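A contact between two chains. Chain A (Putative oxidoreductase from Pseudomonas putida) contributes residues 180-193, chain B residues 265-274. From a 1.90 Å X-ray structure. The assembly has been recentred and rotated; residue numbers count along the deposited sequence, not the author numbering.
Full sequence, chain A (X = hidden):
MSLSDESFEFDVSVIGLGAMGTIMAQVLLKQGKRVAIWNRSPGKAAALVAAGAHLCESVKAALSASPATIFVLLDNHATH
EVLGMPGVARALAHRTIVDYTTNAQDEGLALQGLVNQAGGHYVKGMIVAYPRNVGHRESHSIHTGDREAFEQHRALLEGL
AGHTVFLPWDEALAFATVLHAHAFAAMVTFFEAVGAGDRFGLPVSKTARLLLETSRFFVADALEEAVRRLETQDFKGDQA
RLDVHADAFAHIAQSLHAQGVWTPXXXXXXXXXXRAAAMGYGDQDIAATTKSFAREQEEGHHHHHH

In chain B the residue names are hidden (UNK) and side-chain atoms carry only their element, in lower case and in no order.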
ATOM      1  N   HIS A 180      10.454   3.528  -5.662  1.00 27.06           N
ATOM      2  CA  HIS A 180       9.942   4.777  -5.083  1.00 28.43           C
ATOM      3  C   HIS A 180       8.684   5.295  -5.778  1.00 27.96           C
ATOM      4  O   HIS A 180       7.799   5.882  -5.113  1.00 27.34           O
ATOM      5  CB  HIS A 180      11.017   5.857  -5.006  1.00 30.76           C
ATOM      6  CG  HIS A 180      12.073   5.571  -3.977  1.00 32.69           C
ATOM      7  ND1 HIS A 180      13.106   4.680  -4.194  1.00 31.97           N
ATOM      8  CD2 HIS A 180      12.260   6.062  -2.727  1.00 32.63           C
ATOM      9  CE1 HIS A 180      13.879   4.631  -3.117  1.00 33.68           C
ATOM     10  NE2 HIS A 180      13.384   5.462  -2.211  1.00 31.49           N
ATOM     11  N   ALA A 181       8.590   5.070  -7.095  1.00 26.55           N
ATOM     12  CA  ALA A 181       7.385   5.363  -7.833  1.00 26.34           C
ATOM     13  C   ALA A 181       6.200   4.678  -7.136  1.00 26.34           C
ATOM     14  O   ALA A 181       5.263   5.361  -6.765  1.00 26.34           O
ATOM     15  CB  ALA A 181       7.497   4.895  -9.269  1.00 27.60           C
ATOM     16  N   HIS A 182       6.271   3.354  -6.930  1.00 25.24           N
ATOM     17  CA  HIS A 182       5.192   2.639  -6.242  1.00 25.04           C
ATOM     18  C   HIS A 182       4.997   3.170  -4.824  1.00 23.25           C
ATOM     19  O   HIS A 182       3.861   3.468  -4.430  1.00 22.88           O
ATOM     20  CB  HIS A 182       5.435   1.120  -6.188  1.00 24.40           C
ATOM     21  CG  HIS A 182       4.581   0.422  -5.177  1.00 26.71           C
ATOM     22  ND1 HIS A 182       3.208   0.547  -5.161  1.00 24.87           N
ATOM     23  CD2 HIS A 182       4.901  -0.383  -4.134  1.00 24.91           C
ATOM     24  CE1 HIS A 182       2.715  -0.157  -4.153  1.00 26.62           C
ATOM     25  NE2 HIS A 182       3.721  -0.736  -3.517  1.00 26.39           N
ATOM     26  N   ALA A 183       6.076   3.203  -4.036  1.00 22.68           N
ATOM     27  CA  ALA A 183       5.976   3.584  -2.622  1.00 23.49           C
ATOM     28  C   ALA A 183       5.331   4.928  -2.404  1.00 23.86           C
ATOM     29  O   ALA A 183       4.385   5.059  -1.628  1.00 24.27           O
ATOM     30  CB  ALA A 183       7.352   3.552  -1.944  1.00 25.20           C
ATOM     31  N   PHE A 184       5.813   5.933  -3.120  1.00 23.34           N
ATOM     32  CA  PHE A 184       5.268   7.286  -2.998  1.00 25.91           C
ATOM     33  C   PHE A 184       3.861   7.409  -3.605  1.00 25.10           C
ATOM     34  O   PHE A 184       2.991   8.090  -3.048  1.00 24.68           O
ATOM     35  CB  PHE A 184       6.200   8.300  -3.671  1.00 27.10           C
ATOM     36  CG  PHE A 184       7.517   8.554  -2.914  1.00 29.39           C
ATOM     37  CD1 PHE A 184       7.539   8.723  -1.515  1.00 28.56           C
ATOM     38  CD2 PHE A 184       8.723   8.678  -3.620  1.00 27.94           C
ATOM     39  CE1 PHE A 184       8.757   8.992  -0.830  1.00 29.61           C
ATOM     40  CE2 PHE A 184       9.940   8.965  -2.963  1.00 29.02           C
ATOM     41  CZ  PHE A 184       9.969   9.107  -1.561  1.00 28.19           C
ATOM     42  N   ALA A 185       3.623   6.728  -4.726  1.00 24.46           N
ATOM     43  CA  ALA A 185       2.269   6.756  -5.297  1.00 24.11           C
ATOM     44  C   ALA A 185       1.252   6.128  -4.323  1.00 22.95           C
ATOM     45  O   ALA A 185       0.183   6.672  -4.127  1.00 21.96           O
ATOM     46  CB  ALA A 185       2.226   6.103  -6.700  1.00 24.61           C
ATOM     47  N   ALA A 186       1.608   5.012  -3.687  1.00 22.74           N
ATOM     48  CA  ALA A 186       0.693   4.357  -2.727  1.00 24.21           C
ATOM     49  C   ALA A 186       0.324   5.301  -1.559  1.00 24.02           C
ATOM     50  O   ALA A 186      -0.856   5.393  -1.161  1.00 23.73           O
ATOM     51  CB  ALA A 186       1.319   3.094  -2.192  1.00 23.86           C
HETATM   52  N   MSE A 187       1.318   6.018  -1.033  1.00 24.15           N
HETATM   53  CA  MSE A 187       1.047   7.067  -0.027  1.00 26.69           C
HETATM   54  C   MSE A 187       0.011   8.103  -0.508  1.00 25.78           C
HETATM   55  O   MSE A 187      -0.915   8.447   0.212  1.00 25.12           O
HETATM   56  CB  MSE A 187       2.323   7.780   0.389  1.00 31.31           C
HETATM   57  CG  MSE A 187       3.314   6.873   1.119  1.00 33.72           C
HETATM   58 SE   MSE A 187       5.083   7.741   1.360  1.00 42.51          SE
HETATM   59  CE  MSE A 187       4.666   9.464   2.036  1.00 34.57           C
ATOM     60  N   VAL A 188       0.214   8.623  -1.707  1.00 24.84           N
ATOM     61  CA  VAL A 188      -0.666   9.662  -2.255  1.00 23.74           C
ATOM     62  C   VAL A 188      -2.086   9.144  -2.522  1.00 23.40           C
ATOM     63  O   VAL A 188      -3.059   9.889  -2.298  1.00 24.65           O
ATOM     64  CB  VAL A 188       0.036  10.335  -3.421  1.00 24.39           C
ATOM     65  CG1 VAL A 188      -0.902  11.311  -4.239  1.00 22.26           C
ATOM     66  CG2 VAL A 188       1.313  11.062  -2.854  1.00 23.53           C
ATOM     67  N   THR A 189      -2.221   7.896  -2.989  1.00 23.18           N
ATOM     68  CA  THR A 189      -3.540   7.278  -3.098  1.00 23.87           C
ATOM     69  C   THR A 189      -4.264   7.344  -1.756  1.00 24.16           C
ATOM     70  O   THR A 189      -5.450   7.662  -1.707  1.00 24.76           O
ATOM     71  CB  THR A 189      -3.557   5.801  -3.612  1.00 23.40           C
ATOM     72  OG1 THR A 189      -3.131   4.898  -2.588  1.00 24.20           O
ATOM     73  CG2 THR A 189      -2.712   5.639  -4.860  1.00 21.62           C
ATOM     74  N   PHE A 190      -3.535   7.081  -0.681  1.00 22.77           N
ATOM     75  CA  PHE A 190      -4.091   7.201   0.675  1.00 23.51           C
ATOM     76  C   PHE A 190      -4.504   8.662   0.997  1.00 22.53           C
ATOM     77  O   PHE A 190      -5.603   8.856   1.475  1.00 21.34           O
ATOM     78  CB  PHE A 190      -3.123   6.626   1.742  1.00 23.02           C
ATOM     79  CG  PHE A 190      -3.692   6.625   3.159  1.00 20.00           C
ATOM     80  CD1 PHE A 190      -4.550   5.617   3.595  1.00 23.29           C
ATOM     81  CD2 PHE A 190      -3.326   7.635   4.059  1.00 22.95           C
ATOM     82  CE1 PHE A 190      -5.087   5.631   4.918  1.00 20.43           C
ATOM     83  CE2 PHE A 190      -3.851   7.659   5.346  1.00 20.57           C
ATOM     84  CZ  PHE A 190      -4.725   6.629   5.775  1.00 22.08           C
ATOM     85  N   PHE A 191      -3.657   9.671   0.703  1.00 21.23           N
ATOM     86  CA  PHE A 191      -4.026  11.072   0.967  1.00 20.46           C
ATOM     87  C   PHE A 191      -5.233  11.478   0.149  1.00 20.51           C
ATOM     88  O   PHE A 191      -6.096  12.215   0.640  1.00 20.64           O
ATOM     89  CB  PHE A 191      -2.856  12.061   0.709  1.00 22.01           C
ATOM     90  CG  PHE A 191      -1.580  11.679   1.423  1.00 22.49           C
ATOM     91  CD1 PHE A 191      -1.612  11.176   2.705  1.00 24.04           C
ATOM     92  CD2 PHE A 191      -0.346  11.839   0.801  1.00 23.80           C
ATOM     93  CE1 PHE A 191      -0.424  10.802   3.370  1.00 23.64           C
ATOM     94  CE2 PHE A 191       0.836  11.474   1.448  1.00 23.47           C
ATOM     95  CZ  PHE A 191       0.793  10.974   2.732  1.00 24.60           C
ATOM     96  N   GLU A 192      -5.284  11.057  -1.116  1.00 20.85           N
ATOM     97  CA  GLU A 192      -6.441  11.379  -1.972  1.00 21.20           C
ATOM     98  C   GLU A 192      -7.730  10.765  -1.389  1.00 21.37           C
ATOM     99  O   GLU A 192      -8.775  11.423  -1.331  1.00 22.47           O
ATOM    100  CB  GLU A 192      -6.211  10.896  -3.421  1.00 21.58           C
ATOM    101  CG  GLU A 192      -7.391  11.109  -4.388  1.00 22.52           C
ATOM    102  CD  GLU A 192      -7.019  10.680  -5.795  1.00 21.06           C
ATOM    103  OE1 GLU A 192      -6.397  11.479  -6.551  1.00 22.60           O
ATOM    104  OE2 GLU A 192      -7.316   9.531  -6.157  1.00 22.24           O
ATOM    105  N   ALA A 193      -7.654   9.516  -0.946  1.00 20.64           N
ATOM    106  CA  ALA A 193      -8.858   8.851  -0.422  1.00 20.71           C
ATOM    107  C   ALA A 193      -9.340   9.513   0.877  1.00 20.70           C
ATOM    108  O   ALA A 193     -10.538   9.729   1.073  1.00 22.32           O
ATOM    109  CB  ALA A 193      -8.576   7.332  -0.185  1.00 18.59           C
TER
ATOM    110  N   UNK B 265      -0.630   6.909 -13.663  1.00 22.55           N
ATOM    111  CA  UNK B 265      -0.953   6.984 -12.223  1.00 21.92           C
ATOM    112  C   UNK B 265       0.105   7.826 -11.547  1.00 21.80           C
ATOM    113  O   UNK B 265      -0.211   8.795 -10.845  1.00 20.62           O
ATOM    114  c   UNK B 265      -2.123   4.740 -12.277  1.00 26.50           C
ATOM    115  c   UNK B 265      -1.100   5.597 -11.545  1.00 21.42           C
ATOM    116  c   UNK B 265      -1.525   5.768 -10.080  1.00 27.10           C
ATOM    117  N   UNK B 266       1.378   7.499 -11.796  1.00 21.96           N
ATOM    118  CA  UNK B 266       2.450   8.348 -11.230  1.00 22.28           C
ATOM    119  C   UNK B 266       2.425   9.805 -11.680  1.00 22.49           C
ATOM    120  O   UNK B 266       2.695  10.710 -10.886  1.00 20.10           O
ATOM    121  c   UNK B 266       3.863   7.757 -11.406  1.00 22.44           C
ATOM    122  c   UNK B 266       6.631   9.886  -9.972  1.00 20.43           C
ATOM    123  c   UNK B 266       5.752   9.308 -10.876  1.00 22.59           C
ATOM    124  c   UNK B 266       5.675   8.609  -8.182  1.00 19.63           C
ATOM    125  c   UNK B 266       4.845   8.351 -10.457  1.00 20.38           C
ATOM    126  c   UNK B 266       6.599   9.531  -8.626  1.00 22.98           C
ATOM    127  c   UNK B 266       4.791   8.029  -9.083  1.00 22.81           C
ATOM    128  N   UNK B 267       2.062  10.033 -12.938  1.00 24.08           N
ATOM    129  CA  UNK B 267       1.909  11.407 -13.431  1.00 25.80           C
ATOM    130  C   UNK B 267       0.859  12.137 -12.595  1.00 25.70           C
ATOM    131  O   UNK B 267       1.009  13.321 -12.292  1.00 25.69           O
ATOM    132  o   UNK B 267       2.245  10.704 -17.042  1.00 29.44           O
ATOM    133  o   UNK B 267       3.730  10.904 -15.446  1.00 29.55           O
ATOM    134  c   UNK B 267       1.451  11.396 -14.890  1.00 27.52           C
ATOM    135  c   UNK B 267       2.557  10.967 -15.858  1.00 34.52           C
ATOM    136  N   UNK B 268      -0.213  11.419 -12.247  1.00 24.78           N
ATOM    137  CA  UNK B 268      -1.325  12.031 -11.538  1.00 23.61           C
ATOM    138  C   UNK B 268      -0.865  12.362 -10.117  1.00 22.99           C
ATOM    139  O   UNK B 268      -1.180  13.426  -9.572  1.00 22.88           O
ATOM    140  c   UNK B 268      -2.523  11.095 -11.529  1.00 22.78           C
ATOM    141  N   UNK B 269      -0.110  11.439  -9.525  1.00 22.06           N
ATOM    142  CA  UNK B 269       0.458  11.634  -8.197  1.00 22.20           C
ATOM    143  C   UNK B 269       1.365  12.859  -8.177  1.00 22.68           C
ATOM    144  O   UNK B 269       1.327  13.649  -7.232  1.00 22.94           O
ATOM    145  c   UNK B 269       1.266  10.382  -7.799  1.00 21.78           C
ATOM    146  c   UNK B 269       2.214  10.684  -6.592  1.00 19.93           C
ATOM    147  c   UNK B 269       0.300   9.227  -7.555  1.00 19.80           C
ATOM    148  N   UNK B 270       2.192  13.009  -9.210  1.00 23.77           N
ATOM    149  CA  UNK B 270       3.032  14.215  -9.343  1.00 25.85           C
ATOM    150  C   UNK B 270       2.204  15.485  -9.427  1.00 25.55           C
ATOM    151  O   UNK B 270       2.515  16.474  -8.756  1.00 24.44           O
ATOM    152  s   UNK B 270       5.235  12.992 -10.325  1.00 32.87           S
ATOM    153  c   UNK B 270       3.930  14.130 -10.576  1.00 27.33           C
ATOM    154  N   UNK B 271       1.142  15.431 -10.237  1.00 26.04           N
ATOM    155  CA  UNK B 271       0.178  16.547 -10.384  1.00 26.57           C
ATOM    156  C   UNK B 271      -0.372  16.986  -9.026  1.00 25.18           C
ATOM    157  O   UNK B 271      -0.366  18.164  -8.707  1.00 24.53           O
ATOM    158  c   UNK B 271      -2.020  17.259 -11.580  1.00 50.21           C
ATOM    159  c   UNK B 271      -0.969  16.172 -11.362  1.00 28.20           C
ATOM    160  n   UNK B 271      -3.989  17.837 -12.901  1.00 50.31           N
ATOM    161  o   UNK B 271      -3.303  15.684 -12.929  1.00 50.51           O
ATOM    162  c   UNK B 271      -3.165  16.854 -12.534  1.00 31.47           C
ATOM    163  N   UNK B 272      -0.838  16.029  -8.229  1.00 23.70           N
ATOM    164  CA  UNK B 272      -1.374  16.304  -6.906  1.00 23.31           C
ATOM    165  C   UNK B 272      -0.371  17.013  -5.983  1.00 22.81           C
ATOM    166  O   UNK B 272      -0.716  18.013  -5.319  1.00 22.95           O
ATOM    167  c   UNK B 272      -1.889  14.995  -6.239  1.00 23.24           C
ATOM    168  c   UNK B 272      -2.257  15.233  -4.774  1.00 27.98           C
ATOM    169  c   UNK B 272      -3.115  14.473  -6.991  1.00 27.68           C
ATOM    170  N   UNK B 273       0.853  16.502  -5.918  1.00 22.01           N
ATOM    171  CA  UNK B 273       1.829  17.056  -4.975  1.00 22.63           C
ATOM    172  C   UNK B 273       2.394  18.383  -5.519  1.00 25.16           C
ATOM    173  O   UNK B 273       2.603  19.334  -4.770  1.00 25.12           O
ATOM    174  c   UNK B 273       3.876  16.651  -3.677  1.00 25.44           C
ATOM    175  c   UNK B 273       2.396  14.728  -4.069  1.00 24.39           C
ATOM    176  c   UNK B 273       2.963  16.062  -4.669  1.00 22.37           C
ATOM    177  N   UNK B 274       2.639  18.463  -6.821  1.00 27.58           N
ATOM    178  CA  UNK B 274       3.068  19.763  -7.379  1.00 29.94           C
ATOM    179  C   UNK B 274       1.993  20.799  -7.032  1.00 31.52           C
ATOM    180  O   UNK B 274       2.293  21.861  -6.482  1.00 31.25           O
ATOM    181  c   UNK B 274       3.324  19.662  -8.887  1.00 31.59           C
ATOM    182  o   UNK B 274       6.033  20.532  -8.778  1.00 60.23           O
ATOM    183  c   UNK B 274       5.889  19.330  -9.013  1.00 34.25           C
ATOM    184  n   UNK B 274       6.917  18.479  -9.047  1.00 59.75           N
ATOM    185  c   UNK B 274       4.502  18.742  -9.297  1.00 59.43           C
TER

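Position 265 of chain B carries three side-chain carbons, one bonded to the backbone and bearing the other two. This beta-branched, all-carbon pattern is valine. Its CA-to-CB bond points toward chain A, yet CG1 of V265(B) stays 5.1 Å from CB of A185(A), so V265(B) makes no close contact.

Position 266 has one carbon followed by a six-carbon ring with no heteroatom, and a ring carbon lies against A181(A) and A185(A): phenylalanine. The CA-to-CB bond of F266(B) points sideways, but with chi1 at -160° (t) the ring comes nearer to chain A. Its CD1 lies 3.6 Å from O of A181(A) and 4.1 Å from CB of A181(A), and this CB sits over one ring face; CB of A185(A), 4.0 Å from CD1, lies at the ring edge.

Position 267 shows two carbons, the second bearing two oxygens. A carboxylate on so short a stem is aspartate, and D267(B) is out of reach of chain A. At 268 a single carbon identifies alanine; the CA-to-CB bond of A268(B) points sideways, and CB stays 6.3 Å from OE1 of E192(A).

Position 269 has one carbon bearing two more; one of the two lies against A185(A), the other against V188(A): valine, its CA-to-CB bond toward the partner. V269(B) and A185(A) are the register pair, their CA atoms 6.0 Å apart. CG2 meets CB of A185(A) at 3.8 Å, and CG1 meets CB of V188(A) at 3.9 Å.

Position 270 has one carbon and a terminal sulfur, so it is cysteine; C270(B) points away from chain A. Position 271 has three carbons, the last carrying one oxygen and one nitrogen. That is a glutamine amide, and Q271(B) is extended, exposed and out of reach.

Position 272 again has one carbon bearing two, directed toward chain A and touching V188(A): valine. CG1 of V272(B) lies 4.2 Å from CG1 of V188(A). Position 273 has the same three carbons, also against V188(A), and is valine; although its CA-to-CB bond points sideways, CG2 of V273(B) reaches CG2 of V188(A) at 4.0 Å. Position 274 has three carbons ending in one oxygen and one nitrogen, a second glutamine, and Q274(B) is out of reach.

The helix axes approach to 9.7 Å at 58°. No hydrogen bond crosses; apolar packing buries 374 Å² over both sides. A185(A) touches F266(B) and V269(B), while V188(A), the most covered residue at 72 Å², packs against V269(B), V272(B) and V273(B). Positions 266, 269, 272 and 273, three or four residues apart from 266 to 269 and from 269 to 272 and 273, lie on one side of the chain B helix.

Chain B 265-274: VFDAVCQVVQ
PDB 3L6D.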